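Local coordinates for protein NADH oxidoreductase (Mesorhizobium loti, PDB 3PI7) that probably binds NADPH and catalyses electron transfer from it, as a putative quinone reductase of the medium-chain dehydrogenase type, at residues A155-V160 and K179-L184; R191-V196 and K230-R235; A223-V228 and F250-K255. All coordinates share one frame; numbering follows the deposited sequence.

Contact 1 (A155-V160 and K179-L184); sequences AMFDIV and KLIIGL
Met-156 opens the contact from helix 148-163, its selenomethionine chain bent at the last torsion and its terminal CE brought 3.6 Å from CD1 of Ile-181. The two side chains cross at about a right angle, methyl against methyl, and Leu-238 of strand 236-239 touches both. One residue on, Phe-157 covers the most ground. Its CG lies anti to the backbone N (chi1 -175°), and its side chain and that of Leu-184 run antiparallel alongside each other, with Leu-184 over one ring face: CB of Leu-184 stands 4.1 Å from the ring centroid of Phe-157, 22° off the normal and displaced toward the rim, a CH-pi contact. CD1 of Leu-184 reaches back to CB of Phe-157 at 3.8 Å, while CG2 of Ile-181 lies obliquely near Phe-157 CD1 at 4.1 Å. Phe-190 meets the same ring edge-to-face. Replacing Phe-157 by an alanine is likely to leave Leu-184 and Phe-190 without their aromatic partner and open a gap between the helices. No hydrogen bond joins the segments, whose axes come within 10.2 Å at a crossing angle of -45°. Ile-181 also rests on Phe-168 and Met-170 of strand 167-170, so this apolar seam lies against the parallel sheet; strand 167-170 links the two helices in sequence, a helix-strand-helix arrangement at the start of the Rossmann-type nucleotide-binding fold.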
loop_
_atom_site.group_PDB
_atom_site.type_symbol
_atom_site.label_atom_id
_atom_site.label_comp_id
_atom_site.label_asym_id
_atom_site.label_seq_id
_atom_site.Cartn_x
_atom_site.Cartn_y
_atom_site.Cartn_z
ATOM N N ALA A 155 9.372 -11.280 13.936
ATOM C CA ALA A 155 8.910 -9.930 13.674
ATOM C C ALA A 155 7.610 -9.905 12.858
ATOM O O ALA A 155 6.711 -9.143 13.189
ATOM C CB ALA A 155 9.996 -9.155 12.956
HETATM N N MSE A 156 7.491 -10.755 11.836
HETATM C CA MSE A 156 6.300 -10.753 11.000
HETATM C C MSE A 156 5.138 -11.462 11.681
HETATM O O MSE A 156 4.010 -11.013 11.550
HETATM C CB MSE A 156 6.596 -11.350 9.616
HETATM C CG MSE A 156 7.523 -10.431 8.805
HETATM SE SE MSE A 156 7.479 -10.760 6.861
HETATM C CE MSE A 156 7.510 -12.595 7.104
ATOM N N PHE A 157 5.402 -12.501 12.459
ATOM C CA PHE A 157 4.310 -13.126 13.181
ATOM C C PHE A 157 3.749 -12.128 14.227
ATOM O O PHE A 157 2.538 -12.152 14.476
ATOM C CB PHE A 157 4.723 -14.459 13.797
ATOM C CG PHE A 157 3.542 -15.133 14.442
ATOM C CD1 PHE A 157 2.435 -15.514 13.683
ATOM C CD2 PHE A 157 3.511 -15.349 15.816
ATOM C CE1 PHE A 157 1.317 -16.092 14.296
ATOM C CE2 PHE A 157 2.402 -15.951 16.416
ATOM C CZ PHE A 157 1.305 -16.294 15.652
ATOM N N ASP A 158 4.603 -11.209 14.773
ATOM C CA ASP A 158 4.163 -10.176 15.718
ATOM C C ASP A 158 3.105 -9.280 15.030
ATOM O O ASP A 158 2.154 -8.859 15.669
ATOM C CB ASP A 158 5.357 -9.342 16.223
ATOM C CG ASP A 158 6.047 -9.850 17.488
ATOM O OD1 ASP A 158 5.505 -10.778 18.137
ATOM O OD2 ASP A 158 7.105 -9.282 17.858
ATOM N N ILE A 159 3.268 -9.024 13.711
ATOM C CA ILE A 159 2.289 -8.215 12.943
ATOM C C ILE A 159 0.953 -8.960 12.927
ATOM O O ILE A 159 -0.094 -8.369 13.176
ATOM C CB ILE A 159 2.773 -7.923 11.508
ATOM C CG1 ILE A 159 4.081 -7.111 11.526
ATOM C CG2 ILE A 159 1.675 -7.215 10.691
ATOM C CD1 ILE A 159 4.853 -7.127 10.154
ATOM N N VAL A 160 0.998 -10.267 12.633
ATOM C CA VAL A 160 -0.209 -11.102 12.620
ATOM C C VAL A 160 -0.890 -11.049 13.998
ATOM O O VAL A 160 -2.111 -10.878 14.086
ATOM C CB VAL A 160 0.137 -12.558 12.206
ATOM C CG1 VAL A 160 -1.093 -13.467 12.320
ATOM C CG2 VAL A 160 0.692 -12.590 10.790
ATOM N N LYS A 179 7.590 -21.923 6.999
ATOM C CA LYS A 179 7.486 -23.047 7.909
ATOM C C LYS A 179 7.731 -22.618 9.353
ATOM O O LYS A 179 7.041 -23.108 10.236
ATOM C CB LYS A 179 8.416 -24.195 7.491
ATOM C CG LYS A 179 7.995 -24.774 6.138
ATOM C CD LYS A 179 8.609 -26.143 5.827
ATOM C CE LYS A 179 10.065 -26.085 5.466
ATOM N NZ LYS A 179 10.515 -27.408 4.949
ATOM N N LEU A 180 8.667 -21.685 9.614
ATOM C CA LEU A 180 8.861 -21.195 10.987
ATOM C C LEU A 180 7.603 -20.444 11.478
ATOM O O LEU A 180 7.196 -20.582 12.632
ATOM C CB LEU A 180 10.077 -20.256 11.064
ATOM C CG LEU A 180 11.470 -20.878 10.913
ATOM C CD1 LEU A 180 12.504 -19.810 10.859
ATOM C CD2 LEU A 180 11.765 -21.862 12.017
ATOM N N ILE A 181 7.018 -19.610 10.613
ATOM C CA ILE A 181 5.824 -18.834 10.978
ATOM C C ILE A 181 4.653 -19.772 11.217
ATOM O O ILE A 181 3.919 -19.576 12.174
ATOM C CB ILE A 181 5.501 -17.737 9.924
ATOM C CG1 ILE A 181 6.672 -16.743 9.897
ATOM C CG2 ILE A 181 4.159 -16.988 10.279
ATOM C CD1 ILE A 181 6.599 -15.654 8.829
ATOM N N ILE A 182 4.510 -20.804 10.369
ATOM C CA ILE A 182 3.428 -21.790 10.530
ATOM C C ILE A 182 3.523 -22.418 11.946
ATOM O O ILE A 182 2.506 -22.493 12.641
ATOM C CB ILE A 182 3.418 -22.856 9.393
ATOM C CG1 ILE A 182 2.971 -22.229 8.063
ATOM C CG2 ILE A 182 2.450 -23.999 9.760
ATOM C CD1 ILE A 182 3.263 -23.056 6.794
ATOM N N GLY A 183 4.738 -22.796 12.362
ATOM C CA GLY A 183 5.022 -23.356 13.689
ATOM C C GLY A 183 4.596 -22.440 14.825
ATOM O O GLY A 183 3.884 -22.868 15.733
ATOM N N LEU A 184 4.983 -21.160 14.752
ATOM C CA LEU A 184 4.571 -20.122 15.711
ATOM C C LEU A 184 3.057 -19.984 15.763
ATOM O O LEU A 184 2.476 -19.828 16.833
ATOM C CB LEU A 184 5.159 -18.755 15.309
ATOM C CG LEU A 184 6.667 -18.556 15.478
ATOM C CD1 LEU A 184 7.111 -17.223 14.870
ATOM C CD2 LEU A 184 7.073 -18.611 16.965
#

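Contact 2 (R191-V196 and K230-R235); sequences RPIVTV and KAEQPR
Arg-191 grips Glu-232 side-on, with NE and NH2 each taking one carboxylate oxygen. Both bonds of this salt bridge, NE to OE1 and NH2 to OE2, are 2.9 Å long and close to straight, that of NH2 the straighter at 172°. Guanidinium and carboxylate lie nearly coplanar, 17° apart; OE2 uses its syn lone pair, whereas OE1 is met on its syn side but somewhat out of the carboxylate plane. OE2 also shares a hydrogen bond with NE2 of His-212; together with the side-on grip of Arg-191, this probably fixes the carboxylate's rotation. Nearer the backbone of Glu-232, CD1 of Ile-193 touches Glu-232 CB at 3.7 Å and Pro-234 CG at 3.8 Å, so the aliphatic base of the glutamate belongs to the apolar layer. The contact joins strand 191-196 of the parallel Rossmann-type sheet to the end of helix 221-232, where the chain turns through Gln-233, with positive phi, toward strand 236-239. Bends in both polar chains, at chi3 of Arg-191 and chi2 of Glu-232, let their flat ends meet edge to edge. Val-228 and Met-229 of the helix pack on Ile-193, and backbone hydrogen bonds to Phe-168 and Met-170 hold this residue in the sheet.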
loop_
_atom_site.group_PDB
_atom_site.type_symbol
_atom_site.label_atom_id
_atom_site.label_comp_id
_atom_site.label_asym_id
_atom_site.label_seq_id
_atom_site.Cartn_x
_atom_site.Cartn_y
_atom_site.Cartn_z
ATOM N N ARG A 191 -4.193 -19.469 12.211
ATOM C CA ARG A 191 -4.582 -20.323 11.096
ATOM C C ARG A 191 -3.959 -19.866 9.800
ATOM O O ARG A 191 -4.529 -19.066 9.077
ATOM C CB ARG A 191 -6.100 -20.323 10.991
ATOM C CG ARG A 191 -6.734 -20.988 12.193
ATOM C CD ARG A 191 -8.243 -20.798 12.202
ATOM N NE ARG A 191 -8.901 -21.487 11.085
ATOM C CZ ARG A 191 -9.286 -22.760 11.114
ATOM N NH1 ARG A 191 -9.033 -23.515 12.180
ATOM N NH2 ARG A 191 -9.898 -23.297 10.066
ATOM N N PRO A 192 -2.817 -20.455 9.448
ATOM C CA PRO A 192 -2.135 -20.015 8.229
ATOM C C PRO A 192 -2.832 -20.500 6.980
ATOM O O PRO A 192 -3.249 -21.650 6.898
ATOM C CB PRO A 192 -0.731 -20.643 8.353
ATOM C CG PRO A 192 -0.601 -21.020 9.788
ATOM C CD PRO A 192 -1.973 -21.368 10.237
ATOM N N ILE A 193 -2.897 -19.624 5.984
ATOM C CA ILE A 193 -3.430 -19.956 4.667
ATOM C C ILE A 193 -2.234 -19.807 3.777
ATOM O O ILE A 193 -1.739 -18.689 3.650
ATOM C CB ILE A 193 -4.594 -19.013 4.282
ATOM C CG1 ILE A 193 -5.793 -19.162 5.237
ATOM C CG2 ILE A 193 -4.998 -19.181 2.790
ATOM C CD1 ILE A 193 -6.700 -17.860 5.234
ATOM N N VAL A 194 -1.748 -20.892 3.157
ATOM C CA VAL A 194 -0.541 -20.729 2.376
ATOM C C VAL A 194 -0.725 -21.265 0.981
ATOM O O VAL A 194 -1.528 -22.161 0.765
ATOM C CB VAL A 194 0.713 -21.363 3.062
ATOM C CG1 VAL A 194 0.894 -20.840 4.491
ATOM C CG2 VAL A 194 0.671 -22.889 3.041
ATOM N N THR A 195 0.020 -20.713 0.042
ATOM C CA THR A 195 -0.026 -21.195 -1.338
ATOM C C THR A 195 1.274 -21.920 -1.687
ATOM O O THR A 195 2.363 -21.515 -1.249
ATOM C CB THR A 195 -0.296 -20.056 -2.334
ATOM O OG1 THR A 195 0.859 -19.227 -2.341
ATOM C CG2 THR A 195 -1.577 -19.249 -2.005
ATOM N N VAL A 196 1.155 -22.989 -2.479
ATOM C CA VAL A 196 2.276 -23.789 -3.000
ATOM C C VAL A 196 2.134 -23.981 -4.518
ATOM O O VAL A 196 1.077 -23.700 -5.060
ATOM C CB VAL A 196 2.390 -25.161 -2.287
ATOM C CG1 VAL A 196 2.682 -24.985 -0.810
ATOM C CG2 VAL A 196 1.142 -26.008 -2.497
ATOM N N LYS A 230 -13.591 -16.044 2.328
ATOM C CA LYS A 230 -14.892 -15.799 2.957
ATOM C C LYS A 230 -14.967 -16.541 4.294
ATOM O O LYS A 230 -15.446 -15.988 5.279
ATOM C CB LYS A 230 -16.036 -16.237 2.026
ATOM C CG LYS A 230 -17.433 -15.904 2.568
ATOM C CD LYS A 230 -18.556 -16.219 1.576
ATOM C CE LYS A 230 -19.939 -16.132 2.201
ATOM N NZ LYS A 230 -20.371 -14.729 2.473
ATOM N N ALA A 231 -14.481 -17.789 4.316
ATOM C CA ALA A 231 -14.558 -18.649 5.497
ATOM C C ALA A 231 -13.629 -18.185 6.632
ATOM O O ALA A 231 -14.005 -18.226 7.815
ATOM C CB ALA A 231 -14.233 -20.083 5.106
ATOM N N GLU A 232 -12.448 -17.684 6.279
ATOM C CA GLU A 232 -11.399 -17.393 7.275
ATOM C C GLU A 232 -11.233 -15.917 7.616
ATOM O O GLU A 232 -10.731 -15.616 8.697
ATOM C CB GLU A 232 -10.050 -17.941 6.793
ATOM C CG GLU A 232 -10.011 -19.463 6.670
ATOM C CD GLU A 232 -10.090 -20.272 7.953
ATOM O OE1 GLU A 232 -9.828 -19.707 9.040
ATOM O OE2 GLU A 232 -10.390 -21.487 7.866
ATOM N N GLN A 233 -11.565 -15.025 6.675
ATOM C CA GLN A 233 -11.487 -13.551 6.833
ATOM C C GLN A 233 -10.102 -13.064 7.341
ATOM O O GLN A 233 -10.025 -12.296 8.315
ATOM C CB GLN A 233 -12.584 -13.073 7.794
ATOM C CG GLN A 233 -13.998 -13.356 7.285
ATOM C CD GLN A 233 -14.388 -12.385 6.203
ATOM O OE1 GLN A 233 -14.370 -12.700 5.013
ATOM N NE2 GLN A 233 -14.679 -11.160 6.590
ATOM N N PRO A 234 -8.990 -13.497 6.724
ATOM C CA PRO A 234 -7.678 -12.990 7.176
ATOM C C PRO A 234 -7.476 -11.518 6.851
ATOM O O PRO A 234 -8.013 -11.024 5.861
ATOM C CB PRO A 234 -6.684 -13.825 6.335
ATOM C CG PRO A 234 -7.434 -14.115 5.072
ATOM C CD PRO A 234 -8.840 -14.394 5.552
ATOM N N ARG A 235 -6.656 -10.847 7.631
ATOM C CA ARG A 235 -6.342 -9.458 7.319
ATOM C C ARG A 235 -4.883 -9.289 6.957
ATOM O O ARG A 235 -4.559 -8.376 6.205
ATOM C CB ARG A 235 -6.751 -8.534 8.470
ATOM C CG ARG A 235 -8.267 -8.217 8.411
ATOM C CD ARG A 235 -8.683 -7.066 9.323
ATOM N NE ARG A 235 -8.303 -7.240 10.727
ATOM C CZ ARG A 235 -8.951 -8.004 11.607
ATOM N NH1 ARG A 235 -10.019 -8.702 11.234
ATOM N NH2 ARG A 235 -8.532 -8.082 12.863
#

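Contact 3 (A223-V228 and F250-K255); sequences ATLREV and FNAMPK
Arg-226 reaches along the end of helix 243-252 and presents two different surfaces of its guanidinium to neighbouring residues there. Extended from CG to NE, its chain carries the flat group over Ala-252, whose CB lies 3.9 Å above the guanidinium plane and is displaced toward the rim. Arg-226 is modelled in two conformers; in the one described, NH2 points at OD1 of Asn-251, but at 2.6 Å and 135° the bond is short and bent and remains doubtful. This oxygen lies in the guanidinium plane. The amide is turned almost perpendicular to the guanidinium, the planes 87° apart, and the donor is tilted from the carbonyl plane. With its CG anti to the backbone N (chi1 -173°), Asn-251 swings its amide toward the arginine although its CB does not point across the contact.

Ala-252 does point across, and its methyl serves two partners. Besides lying against the guanidinium, CB meets CG of Leu-225 at 3.9 Å, forming the apolar part of the interface; Met-229, one turn farther along helix 221-232, also touches this alanine.

Two waters extend the polar rim from NH1 of Arg-226. One donates to the backbone oxygen of Ala-252 and accepts a weak bond from NH1; the other accepts from NH1 and donates to the backbone oxygen of Asn-251, which Gln-277 also binds. In this conformer the arginine thus probably serves two main-chain oxygens through water, and perhaps a side-chain oxygen directly, around the C-terminal end of helix 243-252. The helix dipole there would probably favour its positive charge, though Arg-273, a second cation touching both Arg-226 and Asn-251, probably offsets part of that benefit. The chemistry is that of a hydrated helix-helix edge, in which a cationic side chain meets neutral oxygen acceptors without a carboxylate across the contact.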
loop_
_atom_site.group_PDB
_atom_site.type_symbol
_atom_site.label_atom_id
_atom_site.label_comp_id
_atom_site.label_asym_id
_atom_site.label_seq_id
_atom_site.Cartn_x
_atom_site.Cartn_y
_atom_site.Cartn_z
ATOM N N ALA A 223 -11.359 -19.503 -7.432
ATOM C CA ALA A 223 -12.668 -19.837 -6.845
ATOM C C ALA A 223 -12.480 -20.428 -5.425
ATOM O O ALA A 223 -13.147 -19.983 -4.501
ATOM C CB ALA A 223 -13.432 -20.801 -7.742
ATOM N N THR A 224 -11.520 -21.348 -5.248
ATOM C CA THR A 224 -11.146 -21.937 -3.955
ATOM C C THR A 224 -10.673 -20.814 -3.050
ATOM O O THR A 224 -11.071 -20.731 -1.889
ATOM C CB THR A 224 -10.043 -22.996 -4.178
ATOM O OG1 THR A 224 -10.569 -24.014 -5.007
ATOM C CG2 THR A 224 -9.540 -23.626 -2.872
ATOM N N LEU A 225 -9.830 -19.932 -3.597
ATOM C CA LEU A 225 -9.296 -18.784 -2.874
ATOM C C LEU A 225 -10.416 -17.948 -2.248
ATOM O O LEU A 225 -10.362 -17.685 -1.039
ATOM C CB LEU A 225 -8.431 -17.953 -3.833
ATOM C CG LEU A 225 -7.803 -16.659 -3.342
ATOM C CD1 LEU A 225 -6.922 -16.893 -2.120
ATOM C CD2 LEU A 225 -7.040 -16.031 -4.441
ATOM N N ARG A 226 -11.435 -17.550 -3.052
ATOM C CA ARG A 226 -12.554 -16.750 -2.563
ATOM C C ARG A 226 -13.335 -17.493 -1.487
ATOM O O ARG A 226 -13.755 -16.863 -0.518
ATOM C CB ARG A 226 -13.476 -16.315 -3.714
ATOM C CG ARG A 226 -12.713 -15.449 -4.698
ATOM C CD ARG A 226 -13.560 -14.682 -5.686
ATOM N NE ARG A 226 -12.698 -13.779 -6.449
ATOM C CZ ARG A 226 -12.350 -12.558 -6.053
ATOM N NH1 ARG A 226 -12.833 -12.054 -4.922
ATOM N NH2 ARG A 226 -11.533 -11.826 -6.792
ATOM N N GLU A 227 -13.489 -18.818 -1.614
ATOM C CA GLU A 227 -14.203 -19.598 -0.592
ATOM C C GLU A 227 -13.432 -19.562 0.711
ATOM O O GLU A 227 -14.015 -19.340 1.768
ATOM C CB GLU A 227 -14.409 -21.042 -1.056
ATOM C CG GLU A 227 -15.477 -21.200 -2.135
ATOM C CD GLU A 227 -15.561 -22.601 -2.705
ATOM O OE1 GLU A 227 -15.099 -23.547 -2.031
ATOM O OE2 GLU A 227 -16.151 -22.765 -3.797
ATOM N N VAL A 228 -12.113 -19.698 0.630
ATOM C CA VAL A 228 -11.275 -19.685 1.845
ATOM C C VAL A 228 -11.265 -18.273 2.469
ATOM O O VAL A 228 -11.325 -18.142 3.692
ATOM C CB VAL A 228 -9.843 -20.202 1.527
ATOM C CG1 VAL A 228 -8.941 -20.073 2.761
ATOM C CG2 VAL A 228 -9.910 -21.665 1.066
ATOM N N PHE A 250 -4.640 -10.632 -2.768
ATOM C CA PHE A 250 -5.027 -9.342 -2.241
ATOM C C PHE A 250 -6.446 -8.969 -2.652
ATOM O O PHE A 250 -7.243 -8.539 -1.820
ATOM C CB PHE A 250 -4.043 -8.292 -2.734
ATOM C CG PHE A 250 -4.331 -6.909 -2.204
ATOM C CD1 PHE A 250 -4.250 -6.641 -0.837
ATOM C CD2 PHE A 250 -4.600 -5.853 -3.076
ATOM C CE1 PHE A 250 -4.452 -5.351 -0.349
ATOM C CE2 PHE A 250 -4.785 -4.558 -2.591
ATOM C CZ PHE A 250 -4.707 -4.317 -1.230
ATOM N N ASN A 251 -6.772 -9.158 -3.930
ATOM C CA ASN A 251 -8.091 -8.849 -4.455
ATOM C C ASN A 251 -9.211 -9.615 -3.725
ATOM O O ASN A 251 -10.291 -9.065 -3.487
ATOM C CB ASN A 251 -8.114 -9.205 -5.938
ATOM C CG ASN A 251 -9.372 -8.786 -6.655
ATOM O OD1 ASN A 251 -10.165 -9.620 -7.105
ATOM N ND2 ASN A 251 -9.596 -7.503 -6.731
ATOM N N ALA A 252 -8.952 -10.877 -3.355
ATOM C CA ALA A 252 -9.952 -11.741 -2.721
ATOM C C ALA A 252 -10.044 -11.517 -1.213
ATOM O O ALA A 252 -11.008 -11.984 -0.587
ATOM C CB ALA A 252 -9.634 -13.207 -2.997
HETATM N N MSE A 253 -9.060 -10.823 -0.626
HETATM C CA MSE A 253 -9.092 -10.672 0.817
HETATM C C MSE A 253 -10.187 -9.706 1.278
HETATM O O MSE A 253 -10.647 -8.832 0.508
HETATM C CB MSE A 253 -7.725 -10.244 1.351
HETATM C CG MSE A 253 -6.734 -11.364 1.349
HETATM SE SE MSE A 253 -5.028 -10.611 1.729
HETATM C CE MSE A 253 -5.155 -10.602 3.740
ATOM N N PRO A 254 -10.632 -9.853 2.559
ATOM C CA PRO A 254 -11.699 -8.976 3.042
ATOM C C PRO A 254 -11.191 -7.570 3.334
ATOM O O PRO A 254 -9.996 -7.265 3.174
ATOM C CB PRO A 254 -12.163 -9.664 4.330
ATOM C CG PRO A 254 -10.963 -10.332 4.847
ATOM C CD PRO A 254 -10.250 -10.842 3.607
ATOM N N LYS A 255 -12.121 -6.717 3.808
ATOM C CA LYS A 255 -11.813 -5.339 4.150
ATOM C C LYS A 255 -10.712 -5.264 5.224
ATOM O O LYS A 255 -10.580 -6.144 6.088
ATOM C CB LYS A 255 -13.075 -4.591 4.618
ATOM C CG LYS A 255 -13.700 -5.120 5.897
ATOM C CD LYS A 255 -15.083 -4.518 6.149
ATOM C CE LYS A 255 -15.812 -5.247 7.258
HETATM O O HOH W 1 -13.161 -13.100 -2.040
HETATM O O HOH W 2 -13.174 -9.047 -3.634
#

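Contact 1 is buried in the interior and wholly apolar, whereas contacts 2 and 3 are partly buried and reach the surface with the exposed Arg-191 and Arg-226. Contacts 1 and 2 are joined through successive elements, helix 176-188 and strand 191-196: Ile-182 packs on Pro-192 and Val-194. Contacts 2 and 3 share helix 221-232, and their centres are 8 Å apart; the loops beyond two helices meet where Pro-234 O lies 3.2 Å from Pro-254 CD. Their polar chemistry nevertheless differs, a direct arginine-carboxylate pair in contact 2 and, in contact 3, an arginine of less certain placement near neutral acceptors and waters. Contact 1 does not touch contact 3, about 9 Å away at their nearest atoms.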